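Local coordinates for MlnE (Bacillus amyloliquefaciens subsp. plantarum, PDB 5D2E), which forms the N-terminal B-type ketoreductase piece of a modular polyketide synthase of the macrolactin assembly line, binding NADP and probably reducing beta-keto groups of the growing chain, at residues A[273-278]-A[300-305]; A[352-357]-A[398-403]; A[289-294]-A[318-323]; A[339-344]-A[392-397]. All blocks are in the same frame, centred on the assembly; numbering follows the deposited sequence.

Contact 1 (A[273-278]-A[300-305]); sequences NGVYLI and KLILTG. With NAP (NADP nicotinamide-adenine-dinucleotide phosphate), chain B.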
# COMPACT_ATOMS: atom_id res chain seq x y z
N ASN A 273 27.04 -9.97 -16.49
CA ASN A 273 26.13 -10.88 -17.15
C ASN A 273 24.77 -11.13 -16.42
O ASN A 273 24.02 -12.04 -16.83
CB ASN A 273 26.81 -12.19 -17.47
CG ASN A 273 27.98 -11.98 -18.45
OD1 ASN A 273 28.14 -10.87 -19.01
ND2 ASN A 273 28.80 -13.00 -18.62
N GLY A 274 24.51 -10.39 -15.35
CA GLY A 274 23.20 -10.49 -14.68
C GLY A 274 22.07 -10.04 -15.63
O GLY A 274 22.30 -9.19 -16.51
N VAL A 275 20.89 -10.66 -15.52
CA VAL A 275 19.73 -10.33 -16.30
C VAL A 275 18.70 -9.68 -15.38
O VAL A 275 18.33 -10.29 -14.36
CB VAL A 275 19.12 -11.59 -16.90
CG1 VAL A 275 18.02 -11.25 -17.84
CG2 VAL A 275 20.19 -12.43 -17.60
N TYR A 276 18.31 -8.42 -15.72
CA TYR A 276 17.41 -7.58 -14.91
C TYR A 276 16.19 -7.06 -15.65
O TYR A 276 16.27 -6.66 -16.80
CB TYR A 276 18.19 -6.44 -14.25
CG TYR A 276 19.41 -7.03 -13.51
CD1 TYR A 276 19.29 -7.57 -12.24
CD2 TYR A 276 20.66 -7.10 -14.13
CE1 TYR A 276 20.37 -8.11 -11.61
CE2 TYR A 276 21.76 -7.64 -13.50
CZ TYR A 276 21.61 -8.17 -12.25
OH TYR A 276 22.70 -8.75 -11.62
N LEU A 277 15.03 -7.15 -15.01
CA LEU A 277 13.76 -6.66 -15.57
C LEU A 277 13.38 -5.41 -14.85
O LEU A 277 13.34 -5.39 -13.64
CB LEU A 277 12.67 -7.68 -15.37
CG LEU A 277 11.20 -7.31 -15.66
CD1 LEU A 277 11.07 -6.89 -17.12
CD2 LEU A 277 10.32 -8.50 -15.37
N ILE A 278 13.07 -4.36 -15.60
CA ILE A 278 12.54 -3.16 -15.03
C ILE A 278 11.21 -2.92 -15.66
O ILE A 278 11.10 -2.61 -16.87
CB ILE A 278 13.44 -1.98 -15.30
CG1 ILE A 278 14.86 -2.32 -14.86
CG2 ILE A 278 12.99 -0.75 -14.55
CD1 ILE A 278 15.87 -1.18 -15.01
N LYS A 300 22.47 -7.45 -18.83
CA LYS A 300 21.36 -7.54 -19.75
C LYS A 300 20.09 -6.94 -19.12
O LYS A 300 19.70 -7.37 -18.03
CB LYS A 300 21.05 -9.00 -20.06
CG LYS A 300 22.35 -9.78 -20.29
CD LYS A 300 22.60 -10.02 -21.75
CE LYS A 300 23.34 -11.36 -21.90
NZ LYS A 300 24.65 -11.19 -21.24
N LEU A 301 19.49 -5.94 -19.77
CA LEU A 301 18.31 -5.27 -19.22
C LEU A 301 17.09 -5.50 -20.08
O LEU A 301 17.16 -5.33 -21.31
CB LEU A 301 18.59 -3.79 -19.18
CG LEU A 301 19.67 -3.39 -18.21
CD1 LEU A 301 20.08 -1.93 -18.31
CD2 LEU A 301 19.25 -3.70 -16.81
N ILE A 302 15.95 -5.83 -19.47
CA ILE A 302 14.67 -5.86 -20.21
C ILE A 302 13.77 -4.80 -19.63
O ILE A 302 13.57 -4.79 -18.42
CB ILE A 302 14.01 -7.20 -20.08
CG1 ILE A 302 14.93 -8.29 -20.63
CG2 ILE A 302 12.64 -7.20 -20.77
CD1 ILE A 302 15.89 -8.86 -19.62
N LEU A 303 13.40 -3.81 -20.44
CA LEU A 303 12.52 -2.69 -20.01
C LEU A 303 11.17 -3.05 -20.52
O LEU A 303 11.05 -3.50 -21.69
CB LEU A 303 12.95 -1.39 -20.68
CG LEU A 303 14.42 -0.92 -20.58
CD1 LEU A 303 14.67 0.49 -21.10
CD2 LEU A 303 14.92 -1.02 -19.15
N THR A 304 10.13 -2.94 -19.66
CA THR A 304 8.79 -3.30 -20.03
C THR A 304 7.85 -2.16 -19.70
O THR A 304 7.99 -1.48 -18.69
CB THR A 304 8.33 -4.64 -19.40
OG1 THR A 304 9.24 -5.66 -19.79
CG2 THR A 304 7.07 -5.04 -19.94
N GLY A 305 6.97 -1.89 -20.65
CA GLY A 305 5.80 -0.99 -20.46
C GLY A 305 4.71 -1.50 -21.39
O GLY A 305 4.91 -2.42 -22.19
PA NAP B . 6.22 7.15 -15.22
O1A NAP B . 7.34 7.89 -16.00
O2A NAP B . 4.76 7.22 -15.61
O5B NAP B . 6.65 5.61 -15.36
C5B NAP B . 5.74 4.59 -14.97
C4B NAP B . 5.75 3.64 -16.14
O4B NAP B . 4.84 2.56 -15.82
C3B NAP B . 5.23 4.23 -17.47
O3B NAP B . 6.30 4.32 -18.43
C2B NAP B . 4.18 3.22 -17.96
O2B NAP B . 4.33 2.96 -19.33
C1B NAP B . 4.45 2.00 -17.05
N9A NAP B . 3.27 1.19 -16.78
C8A NAP B . 2.05 1.59 -16.25
N7A NAP B . 1.16 0.55 -16.19
C5A NAP B . 1.83 -0.55 -16.62
C6A NAP B . 1.50 -1.94 -16.82
N6A NAP B . 0.24 -2.36 -16.46
N1A NAP B . 2.48 -2.78 -17.40
C2A NAP B . 3.69 -2.29 -17.72
N3A NAP B . 4.06 -0.99 -17.56
C4A NAP B . 3.20 -0.11 -17.04
O3 NAP B . 6.31 7.50 -13.63
PN NAP B . 7.66 7.67 -12.74
O1N NAP B . 7.74 9.09 -12.19
O2N NAP B . 8.73 6.94 -13.49
O5D NAP B . 7.42 6.76 -11.42
C5D NAP B . 7.73 5.35 -11.57
C4D NAP B . 7.33 4.54 -10.33
O4D NAP B . 7.83 5.11 -9.13
C3D NAP B . 5.81 4.53 -10.20
O3D NAP B . 5.38 3.22 -9.87
C2D NAP B . 5.50 5.54 -9.11
O2D NAP B . 4.25 5.26 -8.42
C1D NAP B . 6.77 5.50 -8.21
N1N NAP B . 6.96 6.82 -7.55
C2N NAP B . 7.41 7.92 -8.26
C3N NAP B . 7.60 9.19 -7.69
C7N NAP B . 8.13 10.41 -8.51
O7N NAP B . 8.22 11.52 -7.99
N7N NAP B . 8.52 10.31 -9.79
C4N NAP B . 7.28 9.34 -6.33
C5N NAP B . 6.78 8.24 -5.63
C6N NAP B . 6.65 6.98 -6.24
P2B NAP B . 3.12 2.42 -20.30
O1X NAP B . 1.98 3.41 -20.27
O2X NAP B . 3.79 2.25 -21.70
O3X NAP B . 2.70 1.10 -19.71
O HOH W 1 23.86 -13.29 -19.26
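K300 begins its strand with a charged chain that runs beside N273, both side chains pointing the same way, among side chains that are otherwise mostly apolar. The lysine chain bends at each torsion beyond CB, and its ammonium is joined to the loop by one water, which accepts from K300 NZ at 3.0 Å and donates to N273 O at 2.7 Å. Beyond this entry lies the parallel pair of strands that opens a Rossmann-type nucleotide-binding fold, the two being joined by the helix 284-296. Five backbone bonds alternate along it, from K300 N to G274 O at 2.9 Å as far as T304 N to I278 O at 3.0 Å; the last is the most bent, with 156° at the hydrogen. V275, L277, K300 and I302 share one face of the sheet, where F351 of helix 337-351 covers V275, K300 and I302. Here I302 CD1, turned by a chi2 of 89°, lies 3.7 Å from V275 CG1 and also rests on Y276 O, while L277 CD1 comes 3.5 Å from T304 OG1, whose hydroxyl has a weak bond to V330 O. The other face carries Y276, L301, I278 and L303; Y276 CB meets L301 CD2 at 3.9 Å, and the phenol OH bonds K271 N. Next to T304, G305 CA stands 3.4 Å from N3A of NADP. The bonds between the strands thus satisfy buried amides and carbonyls and leave most side chains to hydrocarbon packing, while at G305 the bare backbone makes room for the 2'-phosphate, whose O2X would crowd a side-chain carbon.

Contact 2 (A[352-357]-A[398-403]); sequences GELNGI and EPLDFF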
# COMPACT_ATOMS: atom_id res chain seq x y z
N GLY A 352 18.40 -17.21 -20.56
CA GLY A 352 18.70 -18.36 -19.69
C GLY A 352 18.11 -18.23 -18.29
O GLY A 352 17.68 -19.22 -17.70
N GLU A 353 18.12 -17.01 -17.74
CA GLU A 353 17.54 -16.78 -16.39
C GLU A 353 17.31 -15.30 -16.08
O GLU A 353 17.75 -14.42 -16.83
CB GLU A 353 18.47 -17.34 -15.30
CG GLU A 353 19.80 -16.62 -15.20
CD GLU A 353 20.70 -17.34 -14.22
OE1 GLU A 353 20.54 -18.59 -14.07
OE2 GLU A 353 21.56 -16.66 -13.60
N LEU A 354 16.64 -15.07 -14.95
CA LEU A 354 16.37 -13.70 -14.43
C LEU A 354 17.00 -13.59 -13.07
O LEU A 354 16.78 -14.41 -12.22
CB LEU A 354 14.87 -13.45 -14.36
CG LEU A 354 14.40 -12.08 -13.87
CD1 LEU A 354 14.92 -10.92 -14.71
CD2 LEU A 354 12.89 -12.10 -13.90
N ASN A 355 17.77 -12.55 -12.84
CA ASN A 355 18.45 -12.35 -11.56
C ASN A 355 17.91 -11.20 -10.77
O ASN A 355 18.40 -10.99 -9.68
CB ASN A 355 19.92 -12.05 -11.79
CG ASN A 355 20.59 -13.09 -12.67
OD1 ASN A 355 21.06 -12.77 -13.77
ND2 ASN A 355 20.53 -14.36 -12.25
N GLY A 356 16.99 -10.40 -11.30
CA GLY A 356 16.51 -9.27 -10.48
C GLY A 356 15.34 -8.55 -11.13
O GLY A 356 15.30 -8.52 -12.37
N ILE A 357 14.42 -7.99 -10.30
CA ILE A 357 13.26 -7.22 -10.78
C ILE A 357 13.23 -5.89 -10.00
O ILE A 357 13.27 -5.90 -8.74
CB ILE A 357 11.96 -7.95 -10.58
CG1 ILE A 357 11.98 -9.23 -11.36
CG2 ILE A 357 10.73 -7.08 -10.94
CD1 ILE A 357 10.73 -10.05 -11.21
N GLU A 398 12.72 -18.39 -10.28
CA GLU A 398 13.92 -17.75 -10.76
C GLU A 398 14.85 -17.40 -9.62
O GLU A 398 14.41 -17.08 -8.49
CB GLU A 398 13.58 -16.55 -11.66
CG GLU A 398 12.85 -16.95 -12.94
CD GLU A 398 13.66 -17.93 -13.80
OE1 GLU A 398 14.83 -17.63 -14.05
OE2 GLU A 398 13.13 -19.00 -14.18
N PRO A 399 16.17 -17.48 -9.88
CA PRO A 399 17.18 -17.23 -8.84
C PRO A 399 17.37 -15.70 -8.65
O PRO A 399 18.42 -15.13 -9.03
CB PRO A 399 18.44 -17.89 -9.44
CG PRO A 399 18.29 -17.59 -10.95
CD PRO A 399 16.81 -17.79 -11.20
N LEU A 400 16.33 -15.03 -8.13
CA LEU A 400 16.41 -13.58 -8.04
C LEU A 400 17.35 -13.22 -6.91
O LEU A 400 17.24 -13.72 -5.79
CB LEU A 400 15.02 -12.94 -7.80
CG LEU A 400 13.91 -13.26 -8.78
CD1 LEU A 400 12.59 -12.54 -8.43
CD2 LEU A 400 14.30 -12.88 -10.21
N ASP A 401 18.21 -12.29 -7.18
CA ASP A 401 18.99 -11.63 -6.16
C ASP A 401 18.18 -10.54 -5.48
O ASP A 401 18.49 -10.16 -4.34
CB ASP A 401 20.25 -11.03 -6.76
CG ASP A 401 21.25 -12.14 -7.20
OD1 ASP A 401 21.45 -13.05 -6.40
OD2 ASP A 401 21.78 -12.16 -8.34
N PHE A 402 17.23 -9.95 -6.21
CA PHE A 402 16.41 -8.86 -5.64
C PHE A 402 15.08 -8.73 -6.36
O PHE A 402 14.90 -9.17 -7.55
CB PHE A 402 17.15 -7.50 -5.55
CG PHE A 402 17.59 -6.97 -6.87
CD1 PHE A 402 16.68 -6.35 -7.72
CD2 PHE A 402 18.89 -7.19 -7.32
CE1 PHE A 402 17.04 -5.87 -8.94
CE2 PHE A 402 19.27 -6.71 -8.58
CZ PHE A 402 18.34 -6.07 -9.39
N PHE A 403 14.10 -8.30 -5.58
CA PHE A 403 12.72 -8.00 -6.06
C PHE A 403 12.39 -6.72 -5.33
O PHE A 403 12.17 -6.75 -4.11
CB PHE A 403 11.77 -9.16 -5.69
CG PHE A 403 10.36 -9.04 -6.24
CD1 PHE A 403 9.44 -8.21 -5.65
CD2 PHE A 403 9.94 -9.81 -7.31
CE1 PHE A 403 8.14 -8.13 -6.13
CE2 PHE A 403 8.63 -9.76 -7.78
CZ PHE A 403 7.73 -8.93 -7.18
O HOH W 2 21.01 -14.68 -9.14
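I357 and F403 pair in parallel, their CA atoms 4.8 Å apart, and I357 N donates to F402 O at 3.0 Å. This is where strands 356-359 and 402-408 of the Rossmann-type sheet come together, the loops ahead of them already touching. In those loops D401 N grips N355 O at 2.8 Å, and E398 OE1 accepts from L354 N; that bond is 3.3 Å long and arrives on the anti side, tilted out of the carboxylate plane. The ring of F402 has its CG between the backbone N and the carbonyl carbon (chi1 61°), and one face receives G356 CA, 3.9 Å from the ring centroid, a CH-pi contact for which a residue without a side chain makes room. On the apolar side I357 CD1 meets both L400 CD1 and the ring atoms CD2 and CE2 of F403, and L400 CD2 is 3.7 Å from L354 CG. L354 O is buried by P399 and L400 without a polar partner. The amide of N355 is held at both ends, OD1 by V275 N and ND2 by E353 OE2. Beside it, one water donates to P399 O at 2.6 Å and to D401 OD2 at 2.8 Å.

Contact 3 (A[289-294]-A[318-323]); sequences FAEYLA and SALENL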
# COMPACT_ATOMS: atom_id res chain seq x y z
N PHE A 289 16.94 4.38 -13.25
CA PHE A 289 17.56 3.14 -12.74
C PHE A 289 18.20 2.23 -13.81
O PHE A 289 19.25 1.60 -13.56
CB PHE A 289 16.59 2.36 -11.81
CG PHE A 289 16.48 2.99 -10.46
CD1 PHE A 289 15.65 4.07 -10.24
CD2 PHE A 289 17.30 2.56 -9.43
CE1 PHE A 289 15.59 4.70 -8.99
CE2 PHE A 289 17.22 3.17 -8.20
CZ PHE A 289 16.40 4.25 -7.98
N ALA A 290 17.64 2.16 -14.99
CA ALA A 290 18.29 1.31 -16.01
C ALA A 290 19.70 1.85 -16.33
O ALA A 290 20.66 1.09 -16.39
CB ALA A 290 17.47 1.19 -17.28
N GLU A 291 19.84 3.16 -16.46
CA GLU A 291 21.16 3.73 -16.75
C GLU A 291 22.10 3.48 -15.56
O GLU A 291 23.27 3.16 -15.73
CB GLU A 291 21.14 5.24 -16.93
CG GLU A 291 20.35 5.80 -18.08
CD GLU A 291 20.52 7.32 -18.13
OE1 GLU A 291 20.25 8.05 -17.12
OE2 GLU A 291 20.93 7.76 -19.21
N TYR A 292 21.59 3.69 -14.35
CA TYR A 292 22.35 3.44 -13.14
C TYR A 292 22.90 2.03 -13.07
O TYR A 292 24.12 1.82 -12.78
CB TYR A 292 21.47 3.72 -11.93
CG TYR A 292 22.18 3.53 -10.59
CD1 TYR A 292 23.08 4.49 -10.13
CD2 TYR A 292 21.96 2.41 -9.82
CE1 TYR A 292 23.72 4.35 -8.93
CE2 TYR A 292 22.61 2.28 -8.59
CZ TYR A 292 23.47 3.26 -8.15
OH TYR A 292 24.15 3.13 -6.94
N LEU A 293 22.05 1.07 -13.41
CA LEU A 293 22.45 -0.36 -13.38
C LEU A 293 23.43 -0.72 -14.52
O LEU A 293 24.34 -1.53 -14.36
CB LEU A 293 21.26 -1.25 -13.50
CG LEU A 293 20.22 -1.24 -12.34
CD1 LEU A 293 19.29 -2.45 -12.47
CD2 LEU A 293 20.92 -1.22 -10.99
N ALA A 294 23.20 -0.15 -15.69
CA ALA A 294 24.12 -0.32 -16.83
C ALA A 294 25.53 0.20 -16.52
O ALA A 294 26.50 -0.37 -16.99
CB ALA A 294 23.55 0.39 -18.04
N SER A 318 19.48 2.30 -27.22
CA SER A 318 20.79 2.64 -27.76
C SER A 318 21.70 3.25 -26.72
O SER A 318 22.92 2.92 -26.68
CB SER A 318 20.67 3.63 -28.94
OG SER A 318 19.97 2.97 -29.97
N ALA A 319 21.16 4.14 -25.91
CA ALA A 319 21.93 4.84 -24.89
C ALA A 319 22.40 3.81 -23.87
O ALA A 319 23.48 3.94 -23.34
CB ALA A 319 21.12 5.90 -24.18
N LEU A 320 21.60 2.79 -23.62
CA LEU A 320 21.96 1.77 -22.66
C LEU A 320 23.03 0.86 -23.24
O LEU A 320 23.96 0.49 -22.52
CB LEU A 320 20.75 0.92 -22.25
CG LEU A 320 19.77 1.67 -21.36
CD1 LEU A 320 18.53 0.83 -21.17
CD2 LEU A 320 20.36 2.02 -20.00
N GLU A 321 22.89 0.49 -24.50
CA GLU A 321 23.91 -0.34 -25.15
C GLU A 321 25.20 0.45 -25.26
O GLU A 321 26.27 -0.15 -25.14
CB GLU A 321 23.44 -0.89 -26.50
CG GLU A 321 22.21 -1.70 -26.34
CD GLU A 321 22.01 -2.85 -27.33
OE1 GLU A 321 22.19 -2.61 -28.54
OE2 GLU A 321 21.57 -3.98 -26.89
N ASN A 322 25.15 1.77 -25.34
CA ASN A 322 26.40 2.49 -25.32
C ASN A 322 27.08 2.39 -24.00
O ASN A 322 28.26 2.66 -23.94
CB ASN A 322 26.29 3.96 -25.69
CG ASN A 322 25.87 4.18 -27.13
OD1 ASN A 322 25.80 3.25 -27.97
ND2 ASN A 322 25.49 5.38 -27.39
N LEU A 323 26.36 2.08 -22.92
CA LEU A 323 26.99 1.99 -21.59
C LEU A 323 27.51 0.56 -21.29
O LEU A 323 27.97 0.26 -20.19
CB LEU A 323 26.00 2.44 -20.49
CG LEU A 323 25.58 3.90 -20.44
CD1 LEU A 323 24.31 4.08 -19.66
CD2 LEU A 323 26.63 4.83 -19.92
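L320 turns its forked end onto the helix that carries A290 and A294; both branches touch A290 CB, but CD2 also reaches the backbone and A294. CG stands anti to the carbonyl carbon, beside the backbone N (chi1 -72°), and from there CD1 reaches A290 CB at 4.0 Å. CD2 settles deeper, 3.7 Å from A290 C, and meets A294 CB at 4.1 Å. The leucine is thus applied to one turn of helix, whose two alanines, four residues apart, are small enough to let CD2 come down to the main chain. E291, next to A290, meets L320 CD2 with its backbone N and, more loosely, with CG, which lies 4.2 Å away.

One turn further on, A294 points its methyl toward the other segment and meets L323 CB at 4.0 Å. L323 then sends CD1 alongside the same methyl toward E291 O, 4.2 Å away. The contact is held by van der Waals packing of leucine methyls on alanine methyls and on the backbone.

Helix 284-296 is pressed on several sides. Its A290 lies over I278 and L303 of the strands 275-279 and 300-304, while F289 meets F406 and F484 edge-to-face and touches helix 477-488. Helix 311-321 is its neighbour, leading from strand 300-304 toward strand 326-329, where E321 OE2 accepts from A327 N.

Contact 4 (A[339-344]-A[392-397]); sequences ETDALI and DKAAEE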
# COMPACT_ATOMS: atom_id res chain seq x y z
N GLU A 339 0.23 -12.33 -19.56
CA GLU A 339 1.25 -11.53 -20.23
C GLU A 339 2.52 -11.52 -19.41
O GLU A 339 3.62 -11.62 -19.95
CB GLU A 339 0.79 -10.10 -20.51
CG GLU A 339 -0.34 -10.02 -21.54
CD GLU A 339 -0.51 -8.64 -22.14
OE1 GLU A 339 0.47 -7.85 -22.29
OE2 GLU A 339 -1.67 -8.32 -22.43
N THR A 340 2.36 -11.42 -18.09
CA THR A 340 3.50 -11.40 -17.20
C THR A 340 4.19 -12.77 -17.22
O THR A 340 5.43 -12.85 -17.20
CB THR A 340 3.06 -10.99 -15.79
OG1 THR A 340 2.63 -9.63 -15.82
CG2 THR A 340 4.23 -11.08 -14.81
N ASP A 341 3.41 -13.84 -17.27
CA ASP A 341 3.98 -15.16 -17.37
C ASP A 341 4.78 -15.32 -18.68
O ASP A 341 5.94 -15.79 -18.66
CB ASP A 341 2.88 -16.21 -17.29
CG ASP A 341 3.44 -17.62 -16.96
OD1 ASP A 341 4.42 -17.75 -16.16
OD2 ASP A 341 2.87 -18.59 -17.49
N ALA A 342 4.18 -14.91 -19.78
CA ALA A 342 4.83 -14.93 -21.10
C ALA A 342 6.09 -14.13 -21.07
O ALA A 342 7.06 -14.51 -21.67
CB ALA A 342 3.90 -14.38 -22.18
N LEU A 343 6.09 -12.98 -20.37
CA LEU A 343 7.24 -12.13 -20.26
C LEU A 343 8.45 -12.85 -19.57
O LEU A 343 9.59 -12.81 -20.06
CB LEU A 343 6.89 -10.81 -19.57
CG LEU A 343 8.05 -9.90 -19.18
CD1 LEU A 343 8.82 -9.38 -20.37
CD2 LEU A 343 7.63 -8.77 -18.23
N ILE A 344 8.21 -13.46 -18.41
CA ILE A 344 9.27 -14.15 -17.67
C ILE A 344 9.78 -15.35 -18.51
O ILE A 344 11.00 -15.53 -18.65
CB ILE A 344 8.82 -14.61 -16.27
CG1 ILE A 344 8.34 -13.41 -15.40
CG2 ILE A 344 9.89 -15.43 -15.60
CD1 ILE A 344 9.20 -12.20 -15.32
N ASP A 392 5.81 -11.70 -9.03
CA ASP A 392 6.29 -12.67 -8.05
C ASP A 392 5.92 -14.10 -8.48
O ASP A 392 6.74 -15.01 -8.37
CB ASP A 392 5.68 -12.42 -6.70
CG ASP A 392 5.94 -13.57 -5.71
OD1 ASP A 392 7.06 -13.62 -5.19
OD2 ASP A 392 5.02 -14.37 -5.48
N LYS A 393 4.69 -14.29 -8.92
CA LYS A 393 4.15 -15.58 -9.27
C LYS A 393 4.88 -16.16 -10.48
O LYS A 393 5.41 -17.25 -10.40
CB LYS A 393 2.68 -15.49 -9.57
CG LYS A 393 1.98 -16.85 -9.66
CD LYS A 393 0.48 -16.58 -9.83
CE LYS A 393 -0.38 -17.84 -9.71
NZ LYS A 393 -1.81 -17.54 -9.81
N ALA A 394 4.99 -15.39 -11.56
CA ALA A 394 5.73 -15.86 -12.75
C ALA A 394 7.19 -16.13 -12.48
O ALA A 394 7.78 -16.94 -13.16
CB ALA A 394 5.61 -14.84 -13.86
N ALA A 395 7.80 -15.40 -11.54
CA ALA A 395 9.23 -15.51 -11.30
C ALA A 395 9.57 -16.37 -10.09
O ALA A 395 10.71 -16.33 -9.61
CB ALA A 395 9.84 -14.14 -11.12
N GLU A 396 8.58 -17.11 -9.61
CA GLU A 396 8.70 -17.90 -8.39
C GLU A 396 9.97 -18.78 -8.36
O GLU A 396 10.67 -18.81 -7.36
CB GLU A 396 7.48 -18.82 -8.28
CG GLU A 396 7.49 -19.67 -7.05
CD GLU A 396 6.14 -20.25 -6.72
OE1 GLU A 396 5.10 -19.84 -7.30
OE2 GLU A 396 6.13 -21.14 -5.84
N GLU A 397 10.24 -19.47 -9.47
CA GLU A 397 11.38 -20.39 -9.58
C GLU A 397 12.69 -19.70 -10.04
O GLU A 397 13.70 -20.38 -10.20
CB GLU A 397 11.08 -21.55 -10.56
CG GLU A 397 9.79 -22.32 -10.36
CD GLU A 397 9.70 -23.00 -9.00
OE1 GLU A 397 10.76 -23.27 -8.39
OE2 GLU A 397 8.57 -23.25 -8.51
O HOH W 3 6.97 -18.02 -15.71
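I344 and A394 make a small apolar helix-to-helix contact, in which one alanine methyl at the C-terminal end of helix 386-394 is set against a turn of helix 337-351. A394 CB points toward that helix and lies 3.4 Å from I344 CG1, closer than carbons usually pack. I344 also lays CG2 on the last turn, 3.6 Å from A394 O, and T340 CG2 borders the same methyl at 4.1 Å. The backbones come close here, D341 CA lying 3.9 Å from A394 CB.

At the rim the contact turns polar. D341 has CG anti to the backbone N (chi1 -163°), and OD1 takes a water hydrogen at 2.6 Å while the same water donates to A394 O at 2.9 Å. One water so serves two acceptors, a carboxylate and a carbonyl at a helix end, whose mutual repulsion it would be expected to ease; D341 OD2 is engaged by K345 in a salt bridge. K393 ties the helices again through E337.

T340 links the packing to the cofactor site, since its OG1 bonds the backbone O of I334, an NADP-binding residue, and its side chain and the bound NADP have their nearest atoms about 7 Å apart. Two helices lying side by side against the parallel sheet are what the Rossmann-type fold of the short-chain dehydrogenase/reductase family, to which ketoreductases belong, provides here.

In the fold
Contacts 1 and 2 belong to one sheet, their centres 10 Å apart, where strand 275-279 runs beside strand 356-359 and L277 N lies 3.0 Å from G356 O. Helices pack on both sides of strand 275-279: contact 3 meets it from the face of I278, contact 4 from that of L277, and the centres of contacts 3 and 4 are 24 Å apart. Contact 4 also leans on contact 2, I344 CD1 lying 4.0 Å from L354 CD2. Among the residues of the four contacts, G305 is the one in the NADP pocket; measured between nearest atoms, the side chain of T340 in contact 4 is about 7 Å from NADP, those of A290 and I357 about 11 Å.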